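Local coordinates for flagellar hook-associated protein (Burkholderia pseudomallei, PDB 4UT1) that probably serves as a structural junction protein at the end of the bacterial flagellar hook, where the filament begins, at residues 249-254 against 259-264; 236-239 against 245-248; 279-284 against 291-296; 170-175 against 215-220; 253-258 against 421-426. One frame throughout, in Å; residues are numbered along the deposited sequence.

Contact 1 of 5, residues 249-254 against 259-264; sequences ATVASP and ELTIVS. With EDO (1,2-ethanediol), chain O.
Strands 249-252 and 260-264 run antiparallel, their short axes twisted 137° from one N-to-C direction to the other, with Ala249 facing Val263 and Val251 facing Thr261 as hydrogen-bonded pairs. Ala249 N gives to Val263 O at 2.8 Å, and Val251 O takes the N-H of Thr261, also at 2.8 Å. Toward the turn, Ser253 N donates to Glu259 O at 2.8 Å.

One face of the ribbon carries Ala249, Val251, Thr261 and Val263. Here Val251 turns its CG2 branch to Val263 CG1, 3.5 Å away, the two side chains meeting at about a right angle, while CG2 of Val263 touches Ala249 CB. This is a beta hairpin in the six-stranded antiparallel sheet of the helical domain, and its other face, with Thr250 and Ile262, lies against Val173 of helix 134-193. On that face Thr250 CG2 meets the CD1 end of Ile262 at 3.6 Å. Thr250 has OG1 between its backbone N and carbonyl carbon (chi1 57°), which leaves CG2 for Ile262 and lets the hydroxyl bond to Thr170 OG1. Near the turn, Thr261 CG2 presses on Ser253 CA at 3.5 Å, and Pro254 CD comes up to the same methyl crosswise. Glu259 sends its carboxylate off to a salt bridge with Arg162.

Contact 2 of 5, residues 236-239 against 245-248; sequences GQPL and SYQL. With EDO (1,2-ethanediol), chain E.
Pro238 lays its ring over one face of Tyr246, with CG 3.8 Å from the ring centroid and 17° off the ring normal, a CH-pi contact. CG is displaced toward the rim of the ring, so its nearest ring atom is Tyr246 CZ at 3.6 Å, and Pro238 CB follows over CE1. The carbonyl of the same proline lies by the root of the side chain, its O 3.4 Å from Tyr246 CB. That carbonyl has a donor of its own: Gln237 NE2 reaches Pro238 O in the carbonyl plane, on a lone pair, at 2.8 Å. The glutamine can fold back this way because its chain bends at chi2 (65°), and the bend also brings NE2 obliquely toward Tyr246 CD2, with the amide and ring planes 62° apart. Its OE1 is bonded to Ser264 OG, so both ends of the amide are held and its rotation is fixed.

Between the backbones, Tyr246 N donates to Leu239 O at 2.8 Å. The backbone changes direction at Leu239, and the leucine's CB points away from strand 245-248, yet its CD2 comes back to touch Leu248 CD1 at 4.0 Å, the two side chains nearly perpendicular. The contact belongs to the hairpin of strands 238-241 and 244-252. Leu239 packs on Thr180 and Leu248 on Val173 and Ile176, all of helix 134-193, while Pro238 leans on Phe232 of strand 228-233.

Contact 3 of 5, residues 279-284 against 291-296; sequences LPDVSL and GLLAFR. With EDO (1,2-ethanediol), chain O.
Leu293 is the tight part of this contact: its CD1 methyl packs against both Leu284 CB at 3.6 Å and the backbone O of Asp281 at 3.7 Å, and its other methyl, CD2, lies beside the Asp281 carboxylate. Leu284 and Leu293 are both buried, and Leu284 also leans on Ile262 of the sheet. The burial has a price, since the carbonyl O of Leu284 has no polar partner in the model.

The other side is polar and wetter. Arg296 NH2 makes a salt bridge to Asp281 OD2 at 3.0 Å, with the oxygen lying in the guanidinium plane; the nitrogen meets the aspartate oxygen from 37° out of the carboxylate plane, and the N-H...O angle of 144° makes for a bent bond. The arginine side chain runs out extended and then bends at chi3 (67°), which turns the guanidinium toward Asp281. A water fills the angle between them, giving to Asp281 OD2 at 3.1 Å and to Leu293 O at 3.0 Å while taking the N-H of Arg296 NE. Each charged group has a further partner on strand 260-265: Asp281 OD1 meets Thr261 OG1, and Arg296 NH1 bonds to Leu260 O. Such a double hold probably favours the charged form of Asp281 and limits rotation of both groups. The whole is a strand-to-helix connection, in which a 3-10 turn at 281-283, closed by Ser283 N and OG on Pro280 O, leads from the edge strand of the antiparallel sheet into the long helix 287-322 of the helical domain.

Contact 4 of 5, residues 170-175 against 215-220; sequences TDTVTQ and SQLAGV. With EDO (1,2-ethanediol), chain M.
Thr172 OG1 is gripped twice: it bonds to the carbonyl O of Gln168 one helical turn back, and it accepts from O1 of a 1,2-ethanediol, probably left from the crystallisation liquor, at 2.8 Å. With the hydroxyl occupied in this way, the side that Thr172 offers to Leu217 is its methyl. CG2 stands anti to the backbone N, OG1 having taken the place beside it (chi1 -62°), and so it reaches Leu217 O at 3.7 Å and Leu217 CB at 3.9 Å, the two side chains sliding past each other in opposite directions.

Leu217 carries the other half. Its CD1 branch rests on Gln175 CB at 3.6 Å, crossing that side chain at about a right angle, and its CD2 branch lies 3.7 Å from Gln175 OE1. The glutamine runs out extended beyond CG, and its NE2 comes near C1 of the diol, whose O1 lies beside Leu217 CD2. Helix 134-193, predicted to be coiled coil from 169 on, thus receives the link between helix 201-215 and strand 220-225. Leu217 is further bedded on Ile176 and Tyr179 of the same helix, and its backbone bonds to Leu289 of helix 287-322. The two segments meet by van der Waals contact, mostly carbon on carbon, with Leu217 O and Gln175 OE1 each beside a methyl, which implies a join that depends on fit of shape, helped by the leucine's backbone bond to Leu289.

Contact 5 of 5, residues 253-258 against 421-426; sequences SPSDPS and SFTVLP
With chi1 at -56°, Thr423 sets OG1 anti to its carbonyl carbon and beside its backbone N, which turns the hydroxyl toward the carbonyl O of Ser255. The threonine OG1 donates to Ser255 O at 2.5 Å, a very short hydrogen bond whose exact length is doubtful. The methyl CG2 of Thr423 flanks the same oxygen at 3.5 Å, and Ser255 CB lies 3.4 Å from Thr423 OG1. Next along, Asp256 OD2 comes within 4.5 Å of Leu425 CD1, a looser touch between a carboxylate and a methyl.

The loop 253-258 is shaped from within. Asp256 OD1 accepts from Ser258 N at 3.0 Å, an Asx turn, and from Ser258 OG at 2.7 Å, both donors coming from the same face of the carboxylate. At the start of the loop Ser253 OG donates to Asp256 O at 2.7 Å from above the carbonyl plane. Asp256 OD2 makes a salt bridge with Arg428, so the carboxylate is gripped at both oxygens, which would tend to keep it charged.

The loop is the tip of the hairpin formed by strands 244-252 and 260-265. It abuts strand 421-425 of the D2-like domain, where Thr423 is paired through its backbone with Tyr345 of strand 343-346, and the Tyr345 side chain lies against Asp256, Pro257 and Leu425.

Overall arrangement
From the N terminus, contact 4 comes first, bringing the chain back from helix 201-215 to helix 134-193 just before the sheet begins. Contacts 2 and 1 then close two successive hairpins that share strand 244-252, and contact 3 follows, closing the short path from the sheet into helix 287-322. Contact 5 starts from the same turn as contact 1, with Ser253 and Pro254 in common, but spans 162 residues, so that contact 3 lies wholly within its loop. Val173 of contact 4 packs on both hairpins. Contacts 1 and 2 hold the sheet together and contacts 3 and 4 join its flanking loops to the long helices, all in the helical domain, while contact 5 ties that sheet to the D2-like domain.

Contact 1 of 5, residues 249-254 against 259-264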
# COMPACT_ATOMS: atom_id res chain seq x y z
N ALA A 249 -7.76 -8.44 29.63
CA ALA A 249 -6.34 -8.43 29.37
C ALA A 249 -6.07 -7.99 27.93
O ALA A 249 -6.96 -8.04 27.08
CB ALA A 249 -5.73 -9.81 29.62
N THR A 250 -4.85 -7.55 27.67
CA THR A 250 -4.41 -7.39 26.30
C THR A 250 -3.54 -8.59 25.94
O THR A 250 -2.74 -9.07 26.75
CB THR A 250 -3.61 -6.08 26.06
OG1 THR A 250 -2.48 -6.04 26.94
CG2 THR A 250 -4.47 -4.84 26.28
N VAL A 251 -3.71 -9.07 24.72
CA VAL A 251 -2.86 -10.11 24.17
C VAL A 251 -2.65 -9.78 22.69
O VAL A 251 -3.38 -8.96 22.12
CB VAL A 251 -3.49 -11.51 24.31
CG1 VAL A 251 -3.76 -11.82 25.78
CG2 VAL A 251 -4.78 -11.58 23.53
N ALA A 252 -1.65 -10.39 22.08
CA ALA A 252 -1.42 -10.20 20.64
C ALA A 252 -2.69 -10.60 19.90
O ALA A 252 -3.29 -11.64 20.20
CB ALA A 252 -0.23 -11.03 20.17
N SER A 253 -3.12 -9.76 18.97
CA SER A 253 -4.35 -10.07 18.23
C SER A 253 -4.13 -11.29 17.35
O SER A 253 -3.04 -11.51 16.82
CB SER A 253 -4.81 -8.87 17.40
OG SER A 253 -4.20 -8.87 16.14
N PRO A 254 -5.18 -12.11 17.19
CA PRO A 254 -5.05 -13.36 16.44
C PRO A 254 -4.83 -13.11 14.94
O PRO A 254 -4.39 -14.02 14.24
CB PRO A 254 -6.39 -14.07 16.69
CG PRO A 254 -7.35 -13.00 17.10
CD PRO A 254 -6.53 -11.88 17.73
N GLU A 259 -0.18 -6.06 16.76
CA GLU A 259 -1.23 -5.27 17.39
C GLU A 259 -1.90 -6.05 18.51
O GLU A 259 -2.30 -7.20 18.34
CB GLU A 259 -2.27 -4.84 16.37
CG GLU A 259 -1.65 -3.97 15.26
CD GLU A 259 -2.67 -3.36 14.33
OE1 GLU A 259 -3.83 -3.83 14.27
OE2 GLU A 259 -2.29 -2.37 13.64
N LEU A 260 -2.02 -5.41 19.67
CA LEU A 260 -2.73 -6.00 20.79
C LEU A 260 -4.23 -5.85 20.66
O LEU A 260 -4.72 -4.86 20.11
CB LEU A 260 -2.28 -5.38 22.12
CG LEU A 260 -0.80 -5.44 22.44
CD1 LEU A 260 -0.55 -4.88 23.84
CD2 LEU A 260 -0.27 -6.86 22.32
N THR A 261 -4.95 -6.83 21.20
CA THR A 261 -6.40 -6.77 21.20
C THR A 261 -6.85 -7.00 22.65
O THR A 261 -6.03 -7.36 23.50
CB THR A 261 -7.01 -7.81 20.25
OG1 THR A 261 -8.44 -7.65 20.20
CG2 THR A 261 -6.68 -9.23 20.70
N ILE A 262 -8.12 -6.76 22.93
CA ILE A 262 -8.65 -6.94 24.27
C ILE A 262 -9.34 -8.30 24.41
O ILE A 262 -10.05 -8.75 23.51
CB ILE A 262 -9.65 -5.83 24.63
CG1 ILE A 262 -9.07 -4.46 24.24
CG2 ILE A 262 -10.02 -5.89 26.10
CD1 ILE A 262 -7.77 -4.14 24.91
N VAL A 263 -9.11 -8.96 25.54
CA VAL A 263 -9.78 -10.21 25.81
C VAL A 263 -10.33 -10.19 27.22
O VAL A 263 -9.89 -9.38 28.06
CB VAL A 263 -8.84 -11.43 25.65
CG1 VAL A 263 -8.24 -11.46 24.26
CG2 VAL A 263 -7.73 -11.42 26.71
N SER A 264 -11.29 -11.06 27.47
CA SER A 264 -11.75 -11.31 28.83
C SER A 264 -11.26 -12.68 29.29
O SER A 264 -11.27 -13.64 28.51
CB SER A 264 -13.26 -11.22 28.92
OG SER A 264 -13.88 -12.22 28.13
C1 EDO O . -11.13 -10.57 18.07
O1 EDO O . -10.29 -11.55 17.45
C2 EDO O . -10.31 -9.31 18.30
O2 EDO O . -10.17 -9.10 19.71

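Contact 2 of 5, residues 236-239 against 245-248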
# COMPACT_ATOMS: atom_id res chain seq x y z
N GLY A 236 -21.65 -6.03 25.64
CA GLY A 236 -22.32 -7.07 26.41
C GLY A 236 -21.47 -7.77 27.46
O GLY A 236 -22.00 -8.39 28.37
N GLN A 237 -20.15 -7.67 27.33
CA GLN A 237 -19.23 -8.35 28.24
C GLN A 237 -19.40 -7.82 29.66
O GLN A 237 -19.28 -6.63 29.90
CB GLN A 237 -17.78 -8.16 27.76
CG GLN A 237 -16.71 -8.55 28.78
CD GLN A 237 -16.72 -10.02 29.11
OE1 GLN A 237 -16.74 -10.87 28.23
NE2 GLN A 237 -16.70 -10.33 30.40
N PRO A 238 -19.73 -8.71 30.61
CA PRO A 238 -19.84 -8.22 31.99
C PRO A 238 -18.49 -7.75 32.54
O PRO A 238 -17.46 -8.35 32.24
CB PRO A 238 -20.35 -9.44 32.77
CG PRO A 238 -19.97 -10.62 31.94
CD PRO A 238 -20.00 -10.16 30.50
N LEU A 239 -18.51 -6.69 33.34
CA LEU A 239 -17.33 -6.22 34.04
C LEU A 239 -17.51 -6.38 35.55
O LEU A 239 -16.57 -6.73 36.27
CB LEU A 239 -17.04 -4.76 33.71
CG LEU A 239 -16.62 -4.48 32.26
CD1 LEU A 239 -16.27 -3.02 32.18
CD2 LEU A 239 -15.46 -5.37 31.83
N SER A 245 -15.93 -9.21 40.05
CA SER A 245 -15.55 -8.47 38.84
C SER A 245 -14.87 -9.38 37.82
O SER A 245 -14.37 -10.45 38.16
CB SER A 245 -14.64 -7.29 39.21
OG SER A 245 -13.33 -7.73 39.54
N TYR A 246 -14.88 -8.94 36.56
CA TYR A 246 -14.23 -9.67 35.48
C TYR A 246 -12.96 -8.95 35.04
O TYR A 246 -12.96 -7.73 34.90
CB TYR A 246 -15.17 -9.82 34.28
CG TYR A 246 -16.35 -10.76 34.46
CD1 TYR A 246 -17.39 -10.45 35.32
CD2 TYR A 246 -16.44 -11.94 33.72
CE1 TYR A 246 -18.47 -11.29 35.47
CE2 TYR A 246 -17.52 -12.79 33.87
CZ TYR A 246 -18.54 -12.46 34.74
OH TYR A 246 -19.62 -13.29 34.89
N GLN A 247 -11.89 -9.70 34.81
CA GLN A 247 -10.62 -9.12 34.39
C GLN A 247 -10.48 -9.10 32.87
O GLN A 247 -10.69 -10.11 32.23
CB GLN A 247 -9.46 -9.91 34.99
CG GLN A 247 -8.96 -9.36 36.31
CD GLN A 247 -7.46 -9.48 36.44
OE1 GLN A 247 -6.78 -8.57 36.93
NE2 GLN A 247 -6.91 -10.61 35.99
N LEU A 248 -10.11 -7.96 32.32
CA LEU A 248 -9.74 -7.89 30.92
C LEU A 248 -8.24 -8.03 30.81
O LEU A 248 -7.51 -7.78 31.77
CB LEU A 248 -10.19 -6.56 30.29
CG LEU A 248 -11.69 -6.24 30.41
CD1 LEU A 248 -11.98 -4.87 29.84
CD2 LEU A 248 -12.56 -7.33 29.74
C1 EDO E . -9.05 -7.07 38.30
O1 EDO E . -8.65 -6.30 39.42
C2 EDO E . -10.50 -7.52 38.42
O2 EDO E . -11.41 -6.53 37.92

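Contact 3 of 5, residues 279-284 against 291-296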
# COMPACT_ATOMS: atom_id res chain seq x y z
N LEU A 279 -12.62 -10.33 22.43
CA LEU A 279 -13.59 -9.28 22.14
C LEU A 279 -13.21 -8.53 20.86
O LEU A 279 -12.12 -7.96 20.77
CB LEU A 279 -13.69 -8.31 23.32
CG LEU A 279 -13.70 -8.93 24.71
CD1 LEU A 279 -13.79 -7.85 25.77
CD2 LEU A 279 -14.84 -9.93 24.87
N PRO A 280 -14.11 -8.52 19.86
CA PRO A 280 -13.85 -7.86 18.57
C PRO A 280 -13.57 -6.37 18.75
O PRO A 280 -14.31 -5.72 19.48
CB PRO A 280 -15.15 -8.07 17.80
CG PRO A 280 -15.84 -9.22 18.49
CD PRO A 280 -15.46 -9.11 19.93
N ASP A 281 -12.54 -5.85 18.09
CA ASP A 281 -12.20 -4.42 18.20
C ASP A 281 -13.43 -3.54 17.97
O ASP A 281 -13.66 -2.57 18.69
CB ASP A 281 -11.11 -4.03 17.20
CG ASP A 281 -9.75 -4.59 17.57
OD1 ASP A 281 -9.65 -5.36 18.54
OD2 ASP A 281 -8.77 -4.27 16.87
N VAL A 282 -14.22 -3.90 16.96
CA VAL A 282 -15.36 -3.09 16.56
C VAL A 282 -16.45 -3.02 17.65
O VAL A 282 -17.25 -2.08 17.67
CB VAL A 282 -15.97 -3.62 15.25
CG1 VAL A 282 -16.55 -5.03 15.46
CG2 VAL A 282 -17.03 -2.66 14.73
N SER A 283 -16.49 -4.01 18.54
CA SER A 283 -17.50 -4.03 19.59
C SER A 283 -17.07 -3.18 20.80
O SER A 283 -17.90 -2.80 21.64
CB SER A 283 -17.77 -5.46 20.05
OG SER A 283 -16.64 -5.98 20.75
N LEU A 284 -15.78 -2.90 20.87
CA LEU A 284 -15.18 -2.21 22.01
C LEU A 284 -15.22 -0.71 21.84
O LEU A 284 -14.19 -0.04 21.83
CB LEU A 284 -13.74 -2.69 22.20
CG LEU A 284 -13.61 -4.12 22.71
CD1 LEU A 284 -12.43 -4.85 22.08
CD2 LEU A 284 -13.48 -4.11 24.21
N GLY A 291 -11.38 4.96 21.30
CA GLY A 291 -10.62 5.99 20.59
C GLY A 291 -9.30 5.43 20.08
O GLY A 291 -8.86 5.76 18.97
N LEU A 292 -8.66 4.60 20.89
CA LEU A 292 -7.40 3.98 20.49
C LEU A 292 -7.62 3.06 19.31
O LEU A 292 -6.91 3.12 18.32
CB LEU A 292 -6.78 3.19 21.65
CG LEU A 292 -6.08 3.99 22.74
CD1 LEU A 292 -6.02 3.18 24.03
CD2 LEU A 292 -4.67 4.37 22.30
N LEU A 293 -8.63 2.19 19.45
CA LEU A 293 -8.95 1.21 18.42
C LEU A 293 -9.40 1.86 17.11
O LEU A 293 -8.98 1.44 16.04
CB LEU A 293 -10.03 0.25 18.93
CG LEU A 293 -9.58 -0.58 20.13
CD1 LEU A 293 -10.73 -1.41 20.71
CD2 LEU A 293 -8.40 -1.47 19.76
N ALA A 294 -10.28 2.86 17.19
CA ALA A 294 -10.74 3.54 15.97
C ALA A 294 -9.60 4.24 15.23
O ALA A 294 -9.54 4.21 14.00
CB ALA A 294 -11.83 4.54 16.31
N PHE A 295 -8.70 4.88 15.98
CA PHE A 295 -7.53 5.52 15.39
C PHE A 295 -6.69 4.49 14.64
O PHE A 295 -6.27 4.72 13.50
CB PHE A 295 -6.67 6.21 16.47
CG PHE A 295 -5.30 6.63 16.00
CD1 PHE A 295 -5.15 7.70 15.14
CD2 PHE A 295 -4.16 5.94 16.42
CE1 PHE A 295 -3.89 8.08 14.71
CE2 PHE A 295 -2.90 6.32 15.99
CZ PHE A 295 -2.77 7.39 15.13
N ARG A 296 -6.46 3.34 15.27
CA ARG A 296 -5.65 2.29 14.67
C ARG A 296 -6.24 1.76 13.36
O ARG A 296 -5.56 1.73 12.34
CB ARG A 296 -5.46 1.13 15.66
CG ARG A 296 -4.40 0.13 15.21
CD ARG A 296 -4.04 -0.85 16.32
NE ARG A 296 -5.13 -1.74 16.65
CZ ARG A 296 -5.10 -2.60 17.67
NH1 ARG A 296 -4.02 -2.68 18.43
NH2 ARG A 296 -6.14 -3.39 17.91
C1 EDO O . -11.13 -10.57 18.07
O1 EDO O . -10.29 -11.55 17.45
C2 EDO O . -10.31 -9.31 18.30
O2 EDO O . -10.17 -9.10 19.71
O HOH W 1 -8.05 -1.40 15.95

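Contact 4 of 5, residues 170-175 against 215-220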
# COMPACT_ATOMS: atom_id res chain seq x y z
N THR A 170 -2.88 -1.49 26.92
CA THR A 170 -2.57 -2.24 28.15
C THR A 170 -2.77 -1.38 29.40
O THR A 170 -3.36 -1.83 30.39
CB THR A 170 -1.13 -2.79 28.13
OG1 THR A 170 -0.99 -3.69 27.04
CG2 THR A 170 -0.80 -3.51 29.44
N ASP A 171 -2.30 -0.14 29.36
CA ASP A 171 -2.48 0.76 30.49
C ASP A 171 -3.96 0.98 30.75
O ASP A 171 -4.39 1.01 31.90
CB ASP A 171 -1.80 2.10 30.27
CG ASP A 171 -0.30 2.02 30.43
OD1 ASP A 171 0.17 0.97 30.92
OD2 ASP A 171 0.40 2.99 30.07
N THR A 172 -4.72 1.09 29.67
CA THR A 172 -6.15 1.34 29.78
C THR A 172 -6.83 0.15 30.45
O THR A 172 -7.68 0.32 31.33
CB THR A 172 -6.79 1.61 28.42
OG1 THR A 172 -6.20 2.79 27.84
CG2 THR A 172 -8.29 1.83 28.56
N VAL A 173 -6.41 -1.05 30.07
CA VAL A 173 -6.97 -2.28 30.64
C VAL A 173 -6.61 -2.42 32.12
O VAL A 173 -7.43 -2.85 32.92
CB VAL A 173 -6.52 -3.52 29.86
CG1 VAL A 173 -6.69 -4.78 30.69
CG2 VAL A 173 -7.33 -3.64 28.58
N THR A 174 -5.38 -2.07 32.48
CA THR A 174 -4.97 -2.14 33.88
C THR A 174 -5.86 -1.24 34.73
O THR A 174 -6.30 -1.63 35.82
CB THR A 174 -3.49 -1.75 34.06
OG1 THR A 174 -2.66 -2.59 33.25
CG2 THR A 174 -3.07 -1.93 35.51
N GLN A 175 -6.14 -0.05 34.23
CA GLN A 175 -6.99 0.87 34.98
C GLN A 175 -8.42 0.38 35.04
O GLN A 175 -9.05 0.45 36.09
CB GLN A 175 -6.94 2.26 34.36
CG GLN A 175 -5.56 2.85 34.36
CD GLN A 175 -5.57 4.31 33.99
OE1 GLN A 175 -6.61 4.98 34.10
NE2 GLN A 175 -4.43 4.82 33.54
N SER A 215 -15.96 4.88 32.69
CA SER A 215 -16.55 5.19 31.39
C SER A 215 -15.62 6.04 30.52
O SER A 215 -15.79 6.10 29.31
CB SER A 215 -17.89 5.92 31.57
OG SER A 215 -17.72 7.19 32.18
N GLN A 216 -14.63 6.68 31.13
CA GLN A 216 -13.62 7.41 30.36
C GLN A 216 -12.63 6.45 29.71
O GLN A 216 -11.89 6.82 28.78
CB GLN A 216 -12.88 8.41 31.25
CG GLN A 216 -13.75 9.52 31.81
CD GLN A 216 -13.03 10.34 32.86
OE1 GLN A 216 -11.80 10.38 32.89
NE2 GLN A 216 -13.78 10.99 33.74
N LEU A 217 -12.63 5.20 30.17
CA LEU A 217 -11.70 4.21 29.65
C LEU A 217 -12.37 3.28 28.65
O LEU A 217 -11.72 2.78 27.72
CB LEU A 217 -11.07 3.41 30.79
CG LEU A 217 -10.39 4.23 31.89
CD1 LEU A 217 -10.10 3.33 33.08
CD2 LEU A 217 -9.12 4.91 31.38
N ALA A 218 -13.66 3.04 28.84
CA ALA A 218 -14.39 2.12 27.98
C ALA A 218 -15.88 2.40 28.05
O ALA A 218 -16.38 2.90 29.04
CB ALA A 218 -14.11 0.67 28.37
N GLY A 219 -16.58 2.04 26.98
CA GLY A 219 -18.02 2.18 26.94
C GLY A 219 -18.65 1.16 27.86
O GLY A 219 -18.50 -0.04 27.67
N VAL A 220 -19.32 1.66 28.89
CA VAL A 220 -19.97 0.79 29.87
C VAL A 220 -21.41 1.19 30.12
O VAL A 220 -21.78 2.37 30.03
CB VAL A 220 -19.22 0.81 31.21
CG1 VAL A 220 -17.80 0.29 31.03
CG2 VAL A 220 -19.23 2.21 31.81
C1 EDO M . -5.09 5.06 30.41
O1 EDO M . -6.00 5.14 29.29
C2 EDO M . -3.76 5.69 30.03
O2 EDO M . -3.37 5.28 28.72

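Contact 5 of 5, residues 253-258 against 421-426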
# COMPACT_ATOMS: atom_id res chain seq x y z
N SER A 253 -3.12 -9.76 18.97
CA SER A 253 -4.35 -10.07 18.23
C SER A 253 -4.13 -11.29 17.35
O SER A 253 -3.04 -11.51 16.82
CB SER A 253 -4.81 -8.87 17.40
OG SER A 253 -4.20 -8.87 16.14
N PRO A 254 -5.18 -12.11 17.19
CA PRO A 254 -5.05 -13.36 16.44
C PRO A 254 -4.83 -13.11 14.94
O PRO A 254 -4.39 -14.02 14.24
CB PRO A 254 -6.39 -14.07 16.69
CG PRO A 254 -7.35 -13.00 17.10
CD PRO A 254 -6.53 -11.88 17.73
N SER A 255 -5.12 -11.90 14.47
CA SER A 255 -4.96 -11.61 13.04
C SER A 255 -3.72 -10.77 12.72
O SER A 255 -3.31 -10.65 11.56
CB SER A 255 -6.22 -10.92 12.50
OG SER A 255 -6.40 -9.64 13.06
N ASP A 256 -3.11 -10.19 13.75
CA ASP A 256 -1.95 -9.33 13.55
C ASP A 256 -1.19 -9.21 14.86
O ASP A 256 -1.58 -8.46 15.74
CB ASP A 256 -2.40 -7.95 13.05
CG ASP A 256 -1.22 -6.99 12.82
OD1 ASP A 256 -0.04 -7.33 13.10
OD2 ASP A 256 -1.49 -5.86 12.35
N PRO A 257 -0.07 -9.95 14.97
CA PRO A 257 0.66 -10.05 16.24
C PRO A 257 1.39 -8.77 16.60
O PRO A 257 1.86 -8.65 17.73
CB PRO A 257 1.66 -11.18 15.97
CG PRO A 257 1.88 -11.14 14.52
CD PRO A 257 0.57 -10.73 13.90
N SER A 258 1.49 -7.83 15.66
CA SER A 258 2.07 -6.53 15.97
C SER A 258 1.07 -5.63 16.71
O SER A 258 1.43 -4.57 17.23
CB SER A 258 2.56 -5.84 14.68
OG SER A 258 1.49 -5.26 13.96
N SER A 421 -8.43 -18.22 8.14
CA SER A 421 -8.26 -16.86 7.63
C SER A 421 -6.77 -16.50 7.61
O SER A 421 -6.01 -17.01 8.43
CB SER A 421 -9.02 -15.85 8.50
OG SER A 421 -8.91 -14.54 7.99
N PHE A 422 -6.38 -15.65 6.66
CA PHE A 422 -5.01 -15.12 6.58
C PHE A 422 -5.02 -13.60 6.46
O PHE A 422 -5.71 -13.03 5.62
CB PHE A 422 -4.26 -15.73 5.38
CG PHE A 422 -4.16 -17.23 5.44
CD1 PHE A 422 -5.21 -18.02 5.01
CD2 PHE A 422 -3.02 -17.83 5.94
CE1 PHE A 422 -5.13 -19.40 5.08
CE2 PHE A 422 -2.93 -19.21 6.01
CZ PHE A 422 -3.99 -19.99 5.58
N THR A 423 -4.24 -12.94 7.31
CA THR A 423 -4.11 -11.50 7.17
C THR A 423 -3.10 -11.20 6.08
O THR A 423 -2.02 -11.77 6.05
CB THR A 423 -3.66 -10.83 8.47
OG1 THR A 423 -4.59 -11.18 9.49
CG2 THR A 423 -3.63 -9.31 8.31
N VAL A 424 -3.49 -10.33 5.17
CA VAL A 424 -2.63 -10.00 4.05
C VAL A 424 -2.36 -8.52 4.06
O VAL A 424 -3.28 -7.71 3.91
CB VAL A 424 -3.26 -10.41 2.72
CG1 VAL A 424 -2.36 -9.98 1.56
CG2 VAL A 424 -3.50 -11.91 2.70
N LEU A 425 -1.09 -8.17 4.26
CA LEU A 425 -0.65 -6.79 4.35
C LEU A 425 0.35 -6.54 3.23
O LEU A 425 1.57 -6.66 3.44
CB LEU A 425 -0.01 -6.49 5.72
CG LEU A 425 -0.76 -6.90 6.99
CD1 LEU A 425 0.05 -6.54 8.23
CD2 LEU A 425 -2.13 -6.22 7.06
N PRO A 426 -0.14 -6.23 2.03
CA PRO A 426 0.74 -6.17 0.87
C PRO A 426 1.73 -5.01 0.90
O PRO A 426 2.80 -5.16 0.30
CB PRO A 426 -0.23 -6.01 -0.31
CG PRO A 426 -1.57 -6.53 0.23
CD PRO A 426 -1.56 -6.07 1.65